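Long-range contacts in putative pachytene checkpoint protein 2 (Caenorhabditis elegans, PDB 4XGU), which is an AAA+ ATPase that binds and hydrolyses ATP and probably acts as a protein remodeller in chromosome recombination during meiosis: residues L156-E161 against I198-K203; I169-L174 against R312-K317; K231-I236 against L281-R286; E238-E243 against D291-L296. One frame throughout, in Å; residues are numbered along the deposited sequence.

How the contacts relate
From the N terminus, contact 1 closes the first loop, bringing the end of helix 145-161 to the chain just after helix 185-199. Contact 2 opens inside that loop and closes far beyond it, at 312-317, so the two cross; it ties the entry to strand 174-178 to the entry to strand 315-318. Nested within contact 2 lie contacts 3 and 4, which cross each other: contact 3 pairs helices 228-241 and 275-288, and contact 4 joins the end of helix 228-241 to strand 293-299. Contact 4 touches each of the others. Contacts 2 and 3 meet through the R312-D285 salt bridge, while S160 and L156 bring contact 1 against contact 2.

Contact 1 of 4, residues L156-E161 against I198-K203; sequences LARLSE and IRMNDK
The last turns of helix 145-161 meet the chain leaving helix 185-199, the helix that follows the predicted Walker A loop of the AAA+ domain, with A157, R158 and E161 meeting M200 and K203. M200 is the first residue beyond the helical conformation, and its side chain reaches across to helix 145-161. A bend at its second torsion (chi2 -78°) places SD, and the terminal methyl then touches that helix, with CE 3.7 Å from A157 CB. The same methyl lies 3.9 Å from R158 N and 4.0 Å from R158 CG, where the two side chains cross at about a right angle. One turn on, E161 and K203 also cross at about a right angle. E161 has CG anti to its backbone N (chi1 -167°), and its carboxylate carbon CD rests 3.8 Å from K203 CD. Their opposite charges would probably attract only weakly, OE2 of E161 being 4.3 Å from NZ of K203, beyond salt-bridge range. An alanine at E161 would probably leave the aliphatic part of K203 without its flank and its ammonium without this nearby opposite charge. R158 and R199 bring like charges close, R158 NH2 lying 4.4 Å from R199 NH1 near the plane of the R199 guanidinium. R158 also makes a cation-pi contact with Y395 of the second subunit. R199 leans back on M150 and A154 of helix 145-161, while I198 packs against strands 12-16 and 95-98.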
loop_
_atom_site.group_PDB
_atom_site.type_symbol
_atom_site.label_atom_id
_atom_site.label_comp_id
_atom_site.label_asym_id
_atom_site.label_seq_id
_atom_site.Cartn_x
_atom_site.Cartn_y
_atom_site.Cartn_z
ATOM N N LEU B 156 -38.980 17.147 4.128
ATOM C CA LEU B 156 -38.434 15.903 4.660
ATOM C C LEU B 156 -38.964 15.642 6.061
ATOM O O LEU B 156 -39.334 14.518 6.394
ATOM C CB LEU B 156 -36.905 15.944 4.682
ATOM C CG LEU B 156 -36.172 15.783 3.352
ATOM C CD1 LEU B 156 -34.678 15.893 3.574
ATOM C CD2 LEU B 156 -36.516 14.451 2.714
ATOM N N ALA B 157 -39.004 16.693 6.874
ATOM C CA ALA B 157 -39.482 16.587 8.246
ATOM C C ALA B 157 -40.984 16.319 8.297
ATOM O O ALA B 157 -41.442 15.475 9.068
ATOM C CB ALA B 157 -39.141 17.853 9.021
ATOM N N ARG B 158 -41.742 17.039 7.476
ATOM C CA ARG B 158 -43.193 16.876 7.421
ATOM C C ARG B 158 -43.577 15.461 7.005
ATOM O O ARG B 158 -44.437 14.835 7.624
ATOM C CB ARG B 158 -43.815 17.891 6.459
ATOM C CG ARG B 158 -44.609 18.990 7.144
ATOM C CD ARG B 158 -45.177 19.983 6.139
ATOM N NE ARG B 158 -44.146 20.864 5.591
ATOM C CZ ARG B 158 -43.925 21.044 4.292
ATOM N NH1 ARG B 158 -44.663 20.405 3.398
ATOM N NH2 ARG B 158 -42.966 21.867 3.883
ATOM N N LEU B 159 -42.936 14.967 5.951
ATOM C CA LEU B 159 -43.161 13.604 5.486
ATOM C C LEU B 159 -42.817 12.597 6.572
ATOM O O LEU B 159 -43.616 11.718 6.892
ATOM C CB LEU B 159 -42.331 13.322 4.231
ATOM C CG LEU B 159 -42.813 13.959 2.930
ATOM C CD1 LEU B 159 -41.777 13.773 1.834
ATOM C CD2 LEU B 159 -44.144 13.354 2.517
ATOM N N SER B 160 -41.624 12.746 7.142
ATOM C CA SER B 160 -41.133 11.843 8.175
ATOM C C SER B 160 -42.076 11.786 9.371
ATOM O O SER B 160 -42.316 10.716 9.927
ATOM C CB SER B 160 -39.739 12.270 8.628
ATOM O OG SER B 160 -38.891 12.447 7.508
ATOM N N GLU B 161 -42.614 12.940 9.756
ATOM C CA GLU B 161 -43.571 13.004 10.853
ATOM C C GLU B 161 -44.838 12.228 10.502
ATOM O O GLU B 161 -45.475 11.636 11.373
ATOM C CB GLU B 161 -43.907 14.460 11.188
ATOM C CG GLU B 161 -44.656 14.654 12.502
ATOM C CD GLU B 161 -46.151 14.431 12.370
ATOM O OE1 GLU B 161 -46.741 13.795 13.270
ATOM O OE2 GLU B 161 -46.736 14.894 11.368
ATOM N N ILE B 198 -39.416 25.091 15.991
ATOM C CA ILE B 198 -40.568 25.948 16.252
ATOM C C ILE B 198 -41.716 25.624 15.296
ATOM O O ILE B 198 -42.872 25.539 15.708
ATOM C CB ILE B 198 -40.199 27.439 16.128
ATOM C CG1 ILE B 198 -39.150 27.815 17.176
ATOM C CG2 ILE B 198 -41.432 28.313 16.283
ATOM C CD1 ILE B 198 -38.559 29.188 16.972
ATOM N N ARG B 199 -41.386 25.439 14.020
ATOM C CA ARG B 199 -42.372 25.084 13.002
ATOM C C ARG B 199 -43.131 23.808 13.352
ATOM O O ARG B 199 -44.334 23.709 13.118
ATOM C CB ARG B 199 -41.692 24.913 11.645
ATOM C CG ARG B 199 -41.653 26.163 10.783
ATOM C CD ARG B 199 -42.653 26.056 9.643
ATOM N NE ARG B 199 -42.122 26.590 8.390
ATOM C CZ ARG B 199 -42.122 25.927 7.237
ATOM N NH1 ARG B 199 -42.628 24.702 7.174
ATOM N NH2 ARG B 199 -41.620 26.490 6.146
ATOM N N MET B 200 -42.419 22.837 13.912
ATOM C CA MET B 200 -43.001 21.538 14.223
ATOM C C MET B 200 -43.369 21.409 15.700
ATOM O O MET B 200 -43.579 20.302 16.196
ATOM C CB MET B 200 -42.029 20.416 13.844
ATOM C CG MET B 200 -41.496 20.486 12.420
ATOM S SD MET B 200 -42.666 19.899 11.183
ATOM C CE MET B 200 -41.782 20.300 9.677
ATOM N N ASN B 201 -43.446 22.535 16.405
ATOM C CA ASN B 201 -43.657 22.502 17.848
ATOM C C ASN B 201 -45.037 21.969 18.224
ATOM O O ASN B 201 -45.236 21.470 19.332
ATOM C CB ASN B 201 -43.446 23.892 18.453
ATOM C CG ASN B 201 -44.572 24.850 18.128
ATOM O OD1 ASN B 201 -45.281 24.687 17.135
ATOM N ND2 ASN B 201 -44.734 25.866 18.965
ATOM N N ASP B 202 -45.985 22.070 17.299
ATOM C CA ASP B 202 -47.307 21.494 17.509
ATOM C C ASP B 202 -47.218 19.970 17.448
ATOM O O ASP B 202 -47.944 19.264 18.149
ATOM C CB ASP B 202 -48.301 22.021 16.470
ATOM C CG ASP B 202 -49.749 21.905 16.928
ATOM O OD1 ASP B 202 -50.106 20.885 17.558
ATOM O OD2 ASP B 202 -50.533 22.841 16.661
ATOM N N LYS B 203 -46.312 19.469 16.614
ATOM C CA LYS B 203 -46.125 18.031 16.452
ATOM C C LYS B 203 -45.166 17.451 17.493
ATOM O O LYS B 203 -45.329 16.308 17.921
ATOM C CB LYS B 203 -45.611 17.717 15.044
ATOM C CG LYS B 203 -46.540 18.160 13.923
ATOM C CD LYS B 203 -47.878 17.449 14.014
ATOM C CE LYS B 203 -48.808 17.863 12.887
ATOM N NZ LYS B 203 -50.088 17.101 12.937
#

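Contact 2 of 4, residues I169-L174 against R312-K317; sequences INVNRL and RADIVK
V171 brings its carbonyl carbon C to 3.6 Å from OD1 of D314, and from there the chain bends around that carboxylate. N172 makes the straightest bond to it: N172 N donates to D314 OD1 at 2.7 Å with an N-H...O angle of 162°, meeting the oxygen on its syn side. The N172 side chain turns to the same partner segment. Its CG stands anti to the carbonyl carbon, beside the backbone N (chi1 -79°). The amide and the D314 carboxylate planes are 24° apart, and ND2 of N172 gives a weak bond to A313 O at 3.3 Å. R173 follows in a left-handed helical conformation, which turns its N-H toward the same anion. R173 N approaches D314 OD2 with poor geometry, too close to be relied on, and L174 N adds a weak bond to that oxygen at 3.3 Å. The N-H groups of N172 to L174 surround the buried carboxylate, the N172 bond being the firm one, and would probably favour its ionised form. L174 completes the grip in reverse, its O accepting from D314 N at 2.9 Å. Its CD2 packs on A313, 3.8 Å from A313 CB, and its CB approaches R312 O at 3.6 Å. The R173 guanidinium bonds R288 O, while that of R312 forms a salt bridge with D285. L156 of helix 145-161 touches V171 and D314, I284 of helix 275-288 and I295 of strand 293-299 touch L174, and beyond the contact strands 174-178 and 315-318 run on side by side in the AAA+ ATPase sheet.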
loop_
_atom_site.group_PDB
_atom_site.type_symbol
_atom_site.label_atom_id
_atom_site.label_comp_id
_atom_site.label_asym_id
_atom_site.label_seq_id
_atom_site.Cartn_x
_atom_site.Cartn_y
_atom_site.Cartn_z
ATOM N N ILE B 169 -41.444 5.512 -0.948
ATOM C CA ILE B 169 -40.869 6.828 -1.199
ATOM C C ILE B 169 -39.545 6.988 -0.461
ATOM O O ILE B 169 -39.473 6.810 0.754
ATOM C CB ILE B 169 -41.830 7.951 -0.781
ATOM C CG1 ILE B 169 -43.068 7.942 -1.679
ATOM C CG2 ILE B 169 -41.136 9.302 -0.848
ATOM C CD1 ILE B 169 -44.023 9.074 -1.408
ATOM N N ASN B 170 -38.498 7.328 -1.205
ATOM C CA ASN B 170 -37.149 7.379 -0.654
ATOM C C ASN B 170 -36.862 8.658 0.130
ATOM O O ASN B 170 -36.710 9.735 -0.445
ATOM C CB ASN B 170 -36.126 7.213 -1.778
ATOM C CG ASN B 170 -34.699 7.327 -1.290
ATOM O OD1 ASN B 170 -34.181 6.425 -0.633
ATOM N ND2 ASN B 170 -34.049 8.436 -1.622
ATOM N N VAL B 171 -36.791 8.526 1.450
ATOM C CA VAL B 171 -36.467 9.644 2.327
ATOM C C VAL B 171 -35.284 9.269 3.217
ATOM O O VAL B 171 -35.427 8.483 4.154
ATOM C CB VAL B 171 -37.670 10.050 3.200
ATOM C CG1 VAL B 171 -37.295 11.190 4.132
ATOM C CG2 VAL B 171 -38.853 10.441 2.328
ATOM N N ASN B 172 -34.117 9.831 2.918
ATOM C CA ASN B 172 -32.884 9.457 3.605
ATOM C C ASN B 172 -32.732 10.072 4.993
ATOM O O ASN B 172 -32.000 9.542 5.828
ATOM C CB ASN B 172 -31.670 9.839 2.755
ATOM C CG ASN B 172 -31.407 8.855 1.634
ATOM O OD1 ASN B 172 -31.695 7.665 1.756
ATOM N ND2 ASN B 172 -30.847 9.347 0.535
ATOM N N ARG B 173 -33.414 11.193 5.220
ATOM C CA ARG B 173 -33.333 11.944 6.475
ATOM C C ARG B 173 -31.935 12.497 6.732
ATOM O O ARG B 173 -31.602 12.857 7.860
ATOM C CB ARG B 173 -33.767 11.079 7.664
ATOM C CG ARG B 173 -34.990 11.601 8.393
ATOM C CD ARG B 173 -36.253 10.882 7.962
ATOM N NE ARG B 173 -36.279 9.498 8.421
ATOM C CZ ARG B 173 -37.279 8.654 8.183
ATOM N NH1 ARG B 173 -38.335 9.060 7.491
ATOM N NH2 ARG B 173 -37.222 7.408 8.635
ATOM N N LEU B 174 -31.122 12.567 5.683
ATOM C CA LEU B 174 -29.785 13.145 5.784
ATOM C C LEU B 174 -29.665 14.318 4.825
ATOM O O LEU B 174 -30.210 14.285 3.724
ATOM C CB LEU B 174 -28.711 12.088 5.490
ATOM C CG LEU B 174 -27.237 12.425 5.768
ATOM C CD1 LEU B 174 -26.454 11.166 6.098
ATOM C CD2 LEU B 174 -26.585 13.136 4.592
ATOM N N ARG B 312 -25.886 8.795 0.347
ATOM C CA ARG B 312 -26.760 8.710 1.514
ATOM C C ARG B 312 -27.571 9.983 1.731
ATOM O O ARG B 312 -28.493 10.007 2.542
ATOM C CB ARG B 312 -25.942 8.406 2.772
ATOM C CG ARG B 312 -25.892 6.932 3.131
ATOM C CD ARG B 312 -25.146 6.677 4.432
ATOM N NE ARG B 312 -25.152 5.258 4.772
ATOM C CZ ARG B 312 -24.312 4.368 4.255
ATOM N NH1 ARG B 312 -23.399 4.754 3.375
ATOM N NH2 ARG B 312 -24.384 3.092 4.613
ATOM N N ALA B 313 -27.225 11.036 1.002
ATOM C CA ALA B 313 -27.852 12.332 1.211
ATOM C C ALA B 313 -29.162 12.471 0.441
ATOM O O ALA B 313 -29.273 12.027 -0.701
ATOM C CB ALA B 313 -26.892 13.448 0.818
ATOM N N ASP B 314 -30.153 13.083 1.082
ATOM C CA ASP B 314 -31.385 13.476 0.406
ATOM C C ASP B 314 -31.088 14.588 -0.584
ATOM O O ASP B 314 -31.540 14.561 -1.729
ATOM C CB ASP B 314 -32.440 13.947 1.408
ATOM C CG ASP B 314 -33.207 12.804 2.034
ATOM O OD1 ASP B 314 -33.640 11.896 1.292
ATOM O OD2 ASP B 314 -33.376 12.815 3.271
ATOM N N ILE B 315 -30.322 15.570 -0.122
ATOM C CA ILE B 315 -29.964 16.718 -0.938
ATOM C C ILE B 315 -28.554 17.200 -0.604
ATOM O O ILE B 315 -28.164 17.254 0.563
ATOM C CB ILE B 315 -30.971 17.869 -0.749
ATOM C CG1 ILE B 315 -30.562 19.090 -1.573
ATOM C CG2 ILE B 315 -31.109 18.233 0.727
ATOM C CD1 ILE B 315 -31.507 20.260 -1.435
ATOM N N VAL B 316 -27.787 17.524 -1.639
ATOM C CA VAL B 316 -26.452 18.078 -1.461
ATOM C C VAL B 316 -26.411 19.503 -1.992
ATOM O O VAL B 316 -26.591 19.731 -3.188
ATOM C CB VAL B 316 -25.387 17.237 -2.177
ATOM C CG1 VAL B 316 -24.018 17.879 -2.022
ATOM C CG2 VAL B 316 -25.378 15.815 -1.636
ATOM N N LYS B 317 -26.183 20.459 -1.096
ATOM C CA LYS B 317 -26.137 21.866 -1.472
ATOM C C LYS B 317 -24.731 22.441 -1.373
ATOM O O LYS B 317 -24.065 22.310 -0.345
ATOM C CB LYS B 317 -27.089 22.684 -0.598
ATOM C CG LYS B 317 -28.468 22.870 -1.196
ATOM C CD LYS B 317 -28.394 23.667 -2.490
ATOM C CE LYS B 317 -29.765 23.813 -3.127
ATOM N NZ LYS B 317 -29.713 24.622 -4.377
#

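Contact 3 of 4, residues K231-I236 against L281-R286; sequences KMFDQI and LTQIDR
The F233 ring has a neighbour on each face: I236 CD1 of its own helix lies 4.0 Å above one, and Q283 CB lies over the opposite one, both off-centre. These residues join two nearly parallel helices of the AAA+ alpha/beta/alpha fold, 228-241 and 275-288, whose local axes run 6° apart and 10.2 Å from each other. Q283 CB makes a CH-pi contact, 3.8 Å from the F233 ring centroid. The second flat group, the R286 guanidinium, carries Q283 CD in plane at its edge, and D234 OD1 also meets its edge, near the plane. F233 and Q283 slide past each other in opposite directions, and the Q283 amide stands nearly upright to the ring (85°). The ring also meets I284, its CE2 being 4.3 Å from I284 CG1, and it packs on I212 of strand 206-212. Beside the ring the link is ionic. R286 is bent at chi3, and its guanidinium forms a salt bridge with D234 and another with D237, while Q283 OE1 accepts a weak bond from R286 NE at 3.1 Å. D234 OD1 takes both terminal nitrogens, NH2 of R286 at 2.7 Å from above the carboxylate plane and NH1 through a weak bond at 3.0 Å.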
loop_
_atom_site.group_PDB
_atom_site.type_symbol
_atom_site.label_atom_id
_atom_site.label_comp_id
_atom_site.label_asym_id
_atom_site.label_seq_id
_atom_site.Cartn_x
_atom_site.Cartn_y
_atom_site.Cartn_z
ATOM N N LYS B 231 -20.945 4.080 21.246
ATOM C CA LYS B 231 -21.475 4.505 22.537
ATOM C C LYS B 231 -22.164 5.863 22.439
ATOM O O LYS B 231 -23.204 6.092 23.059
ATOM C CB LYS B 231 -20.353 4.557 23.577
ATOM C CG LYS B 231 -20.774 5.099 24.930
ATOM C CD LYS B 231 -19.586 5.199 25.872
ATOM C CE LYS B 231 -19.987 5.820 27.202
ATOM N NZ LYS B 231 -18.833 5.949 28.136
ATOM N N MET B 232 -21.579 6.761 21.652
ATOM C CA MET B 232 -22.131 8.096 21.477
ATOM C C MET B 232 -23.457 8.044 20.732
ATOM O O MET B 232 -24.427 8.693 21.123
ATOM C CB MET B 232 -21.142 8.989 20.728
ATOM C CG MET B 232 -21.617 10.417 20.537
ATOM S SD MET B 232 -20.399 11.412 19.658
ATOM C CE MET B 232 -20.194 10.441 18.169
ATOM N N PHE B 233 -23.492 7.263 19.657
ATOM C CA PHE B 233 -24.691 7.141 18.841
ATOM C C PHE B 233 -25.777 6.343 19.560
ATOM O O PHE B 233 -26.967 6.526 19.298
ATOM C CB PHE B 233 -24.347 6.500 17.494
ATOM C CG PHE B 233 -23.825 7.478 16.475
ATOM C CD1 PHE B 233 -22.556 8.021 16.592
ATOM C CD2 PHE B 233 -24.605 7.855 15.397
ATOM C CE1 PHE B 233 -22.080 8.921 15.653
ATOM C CE2 PHE B 233 -24.134 8.755 14.458
ATOM C CZ PHE B 233 -22.870 9.288 14.587
ATOM N N ASP B 234 -25.365 5.467 20.473
ATOM C CA ASP B 234 -26.311 4.702 21.281
ATOM C C ASP B 234 -27.115 5.620 22.197
ATOM O O ASP B 234 -28.281 5.354 22.492
ATOM C CB ASP B 234 -25.584 3.640 22.108
ATOM C CG ASP B 234 -25.406 2.334 21.355
ATOM O OD1 ASP B 234 -26.372 1.889 20.699
ATOM O OD2 ASP B 234 -24.300 1.755 21.418
ATOM N N GLN B 235 -26.483 6.700 22.646
ATOM C CA GLN B 235 -27.166 7.692 23.466
ATOM C C GLN B 235 -28.139 8.511 22.624
ATOM O O GLN B 235 -29.237 8.839 23.074
ATOM C CB GLN B 235 -26.161 8.615 24.154
ATOM C CG GLN B 235 -26.814 9.727 24.951
ATOM C CD GLN B 235 -25.852 10.422 25.887
ATOM O OE1 GLN B 235 -24.638 10.392 25.687
ATOM N NE2 GLN B 235 -26.392 11.047 26.927
ATOM N N ILE B 236 -27.728 8.841 21.402
ATOM C CA ILE B 236 -28.609 9.527 20.466
ATOM C C ILE B 236 -29.824 8.661 20.191
ATOM O O ILE B 236 -30.946 9.157 20.078
ATOM C CB ILE B 236 -27.916 9.842 19.127
ATOM C CG1 ILE B 236 -26.492 10.343 19.353
ATOM C CG2 ILE B 236 -28.733 10.852 18.331
ATOM C CD1 ILE B 236 -25.775 10.723 18.076
ATOM N N LEU B 281 -20.670 5.284 9.715
ATOM C CA LEU B 281 -21.669 5.158 8.654
ATOM C C LEU B 281 -22.769 4.164 9.021
ATOM O O LEU B 281 -23.937 4.372 8.692
ATOM C CB LEU B 281 -21.006 4.738 7.341
ATOM C CG LEU B 281 -20.792 5.851 6.309
ATOM C CD1 LEU B 281 -19.868 6.933 6.847
ATOM C CD2 LEU B 281 -20.253 5.279 5.008
ATOM N N THR B 282 -22.387 3.086 9.698
ATOM C CA THR B 282 -23.354 2.120 10.206
ATOM C C THR B 282 -24.238 2.768 11.267
ATOM O O THR B 282 -25.459 2.593 11.264
ATOM C CB THR B 282 -22.659 0.879 10.796
ATOM O OG1 THR B 282 -21.933 0.202 9.763
ATOM C CG2 THR B 282 -23.679 -0.072 11.399
ATOM N N GLN B 283 -23.620 3.531 12.165
ATOM C CA GLN B 283 -24.360 4.237 13.205
ATOM C C GLN B 283 -25.216 5.349 12.610
ATOM O O GLN B 283 -26.286 5.662 13.133
ATOM C CB GLN B 283 -23.408 4.810 14.255
ATOM C CG GLN B 283 -22.802 3.760 15.159
ATOM C CD GLN B 283 -23.833 2.774 15.655
ATOM O OE1 GLN B 283 -24.759 3.139 16.381
ATOM N NE2 GLN B 283 -23.690 1.518 15.255
ATOM N N ILE B 284 -24.740 5.940 11.518
ATOM C CA ILE B 284 -25.526 6.924 10.782
ATOM C C ILE B 284 -26.779 6.263 10.222
ATOM O O ILE B 284 -27.876 6.809 10.323
ATOM C CB ILE B 284 -24.721 7.565 9.632
ATOM C CG1 ILE B 284 -23.703 8.563 10.179
ATOM C CG2 ILE B 284 -25.646 8.277 8.665
ATOM C CD1 ILE B 284 -22.878 9.238 9.105
ATOM N N ASP B 285 -26.608 5.075 9.654
ATOM C CA ASP B 285 -27.715 4.335 9.058
ATOM C C ASP B 285 -28.793 3.958 10.069
ATOM O O ASP B 285 -29.984 3.994 9.757
ATOM C CB ASP B 285 -27.199 3.074 8.368
ATOM C CG ASP B 285 -26.748 3.333 6.946
ATOM O OD1 ASP B 285 -26.187 4.419 6.687
ATOM O OD2 ASP B 285 -26.967 2.453 6.085
ATOM N N ARG B 286 -28.373 3.588 11.276
ATOM C CA ARG B 286 -29.318 3.216 12.322
ATOM C C ARG B 286 -30.195 4.393 12.712
ATOM O O ARG B 286 -31.403 4.258 12.899
ATOM C CB ARG B 286 -28.583 2.695 13.558
ATOM C CG ARG B 286 -29.473 2.579 14.788
ATOM C CD ARG B 286 -28.886 1.634 15.819
ATOM N NE ARG B 286 -27.667 2.163 16.419
ATOM C CZ ARG B 286 -27.508 2.374 17.721
ATOM N NH1 ARG B 286 -28.493 2.098 18.565
ATOM N NH2 ARG B 286 -26.361 2.857 18.181
#

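Contact 4 of 4, residues E238-E243 against D291-L296; sequences ELAEDE and DNVLIL
Polar interaction comes from one side chain: N292, just before strand 293-299, donates through its amide ND2 to A240 O in the last turn of helix 228-241, where that helix end meets the parallel sheet of the AAA+ alpha/beta core. The bond is 3.3 Å long with an N-H...O angle of 150°, and the oxygen lies close to the amide plane of N292, whereas the donor is tilted from the carbonyl plane of A240. The carbonyl of D242 comes to the same nitrogen, its O being 2.8 Å from N292 ND2, and C245 O takes a weak bond from it. N292 holds CG between its backbone N and carbonyl carbon (chi1 67°), the crowded position, which carries CG toward A240 and the turn after it. An aspartate at N292 would probably leave the A240 carbonyl without its donor and set a negative oxygen against it.

Apolar contact is a single methyl pair. A240 CB lies 3.6 Å from V293 CG2, the valine branch anti to the carbonyl carbon. V293 is pointed at the helix as its strand begins, and it also packs on V247 of the adjacent strand 245-251 and on I287 of helix 275-288.

The chemistry thus divides the contact in two: methyl packing seats the helix end against the buried strand, while the amide bond to A240 O ties that end to the start of strand 293-299, and the weak further bond to C245 O links the same side chain to the entry of strand 245-251.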
loop_
_atom_site.group_PDB
_atom_site.type_symbol
_atom_site.label_atom_id
_atom_site.label_comp_id
_atom_site.label_asym_id
_atom_site.label_seq_id
_atom_site.Cartn_x
_atom_site.Cartn_y
_atom_site.Cartn_z
ATOM N N GLU B 238 -31.248 6.398 22.170
ATOM C CA GLU B 238 -32.163 6.466 23.308
ATOM C C GLU B 238 -33.015 7.726 23.254
ATOM O O GLU B 238 -34.215 7.688 23.525
ATOM C CB GLU B 238 -31.397 6.418 24.631
ATOM C CG GLU B 238 -31.161 5.017 25.170
ATOM C CD GLU B 238 -30.928 5.013 26.669
ATOM O OE1 GLU B 238 -30.937 6.106 27.272
ATOM O OE2 GLU B 238 -30.743 3.918 27.244
ATOM N N LEU B 239 -32.385 8.841 22.899
ATOM C CA LEU B 239 -33.086 10.110 22.762
ATOM C C LEU B 239 -34.053 10.047 21.587
ATOM O O LEU B 239 -35.096 10.700 21.591
ATOM C CB LEU B 239 -32.088 11.252 22.580
ATOM C CG LEU B 239 -32.384 12.550 23.331
ATOM C CD1 LEU B 239 -32.707 12.256 24.785
ATOM C CD2 LEU B 239 -31.198 13.492 23.231
ATOM N N ALA B 240 -33.700 9.248 20.586
ATOM C CA ALA B 240 -34.543 9.059 19.411
ATOM C C ALA B 240 -35.669 8.074 19.701
ATOM O O ALA B 240 -36.727 8.127 19.074
ATOM C CB ALA B 240 -33.712 8.581 18.235
ATOM N N GLU B 241 -35.428 7.170 20.651
ATOM C CA GLU B 241 -36.449 6.229 21.107
ATOM C C GLU B 241 -37.619 6.990 21.717
ATOM O O GLU B 241 -38.765 6.540 21.672
ATOM C CB GLU B 241 -35.869 5.239 22.122
ATOM C CG GLU B 241 -34.930 4.201 21.519
ATOM C CD GLU B 241 -34.178 3.404 22.569
ATOM O OE1 GLU B 241 -33.167 2.757 22.218
ATOM O OE2 GLU B 241 -34.593 3.425 23.746
ATOM N N ASP B 242 -37.312 8.148 22.291
ATOM C CA ASP B 242 -38.328 9.050 22.807
ATOM C C ASP B 242 -39.118 9.648 21.650
ATOM O O ASP B 242 -38.564 10.354 20.808
ATOM C CB ASP B 242 -37.683 10.152 23.654
ATOM C CG ASP B 242 -38.703 11.063 24.314
ATOM O OD1 ASP B 242 -39.908 10.735 24.291
ATOM O OD2 ASP B 242 -38.296 12.108 24.865
ATOM N N GLU B 243 -40.414 9.354 21.602
ATOM C CA GLU B 243 -41.275 9.917 20.570
ATOM C C GLU B 243 -41.805 11.270 21.027
ATOM O O GLU B 243 -41.562 11.688 22.161
ATOM C CB GLU B 243 -42.429 8.968 20.238
ATOM C CG GLU B 243 -43.513 8.875 21.304
ATOM C CD GLU B 243 -43.157 7.938 22.448
ATOM O OE1 GLU B 243 -44.089 7.422 23.099
ATOM O OE2 GLU B 243 -41.953 7.714 22.701
ATOM N N ASP B 291 -38.326 8.239 12.409
ATOM C CA ASP B 291 -39.120 9.303 11.812
ATOM C C ASP B 291 -38.844 10.655 12.461
ATOM O O ASP B 291 -38.895 11.693 11.801
ATOM C CB ASP B 291 -40.611 8.977 11.913
ATOM C CG ASP B 291 -41.017 7.819 11.028
ATOM O OD1 ASP B 291 -40.247 7.473 10.107
ATOM O OD2 ASP B 291 -42.113 7.261 11.246
ATOM N N ASN B 292 -38.550 10.639 13.757
ATOM C CA ASN B 292 -38.371 11.872 14.517
ATOM C C ASN B 292 -36.913 12.312 14.608
ATOM O O ASN B 292 -36.507 12.941 15.580
ATOM C CB ASN B 292 -38.941 11.706 15.926
ATOM C CG ASN B 292 -38.155 10.711 16.759
ATOM O OD1 ASN B 292 -37.529 9.794 16.226
ATOM N ND2 ASN B 292 -38.181 10.888 18.074
ATOM N N VAL B 293 -36.125 11.978 13.594
ATOM C CA VAL B 293 -34.702 12.285 13.610
ATOM C C VAL B 293 -34.283 12.968 12.314
ATOM O O VAL B 293 -34.846 12.698 11.259
ATOM C CB VAL B 293 -33.865 11.008 13.820
ATOM C CG1 VAL B 293 -32.389 11.311 13.732
ATOM C CG2 VAL B 293 -34.190 10.380 15.161
ATOM N N LEU B 294 -33.305 13.863 12.397
ATOM C CA LEU B 294 -32.783 14.532 11.216
ATOM C C LEU B 294 -31.292 14.806 11.379
ATOM O O LEU B 294 -30.876 15.441 12.349
ATOM C CB LEU B 294 -33.542 15.832 10.971
ATOM C CG LEU B 294 -33.336 16.486 9.613
ATOM C CD1 LEU B 294 -33.713 15.508 8.521
ATOM C CD2 LEU B 294 -34.177 17.741 9.525
ATOM N N ILE B 295 -30.485 14.329 10.438
ATOM C CA ILE B 295 -29.038 14.491 10.553
ATOM C C ILE B 295 -28.488 15.441 9.489
ATOM O O ILE B 295 -28.819 15.336 8.306
ATOM C CB ILE B 295 -28.317 13.129 10.476
ATOM C CG1 ILE B 295 -28.651 12.403 9.179
ATOM C CG2 ILE B 295 -28.733 12.247 11.640
ATOM C CD1 ILE B 295 -28.211 10.954 9.172
ATOM N N LEU B 296 -27.658 16.383 9.926
ATOM C CA LEU B 296 -27.113 17.403 9.038
ATOM C C LEU B 296 -25.590 17.351 9.014
ATOM O O LEU B 296 -24.948 17.294 10.061
ATOM C CB LEU B 296 -27.579 18.799 9.464
ATOM C CG LEU B 296 -29.082 19.075 9.562
ATOM C CD1 LEU B 296 -29.625 18.740 10.943
ATOM C CD2 LEU B 296 -29.371 20.520 9.209
#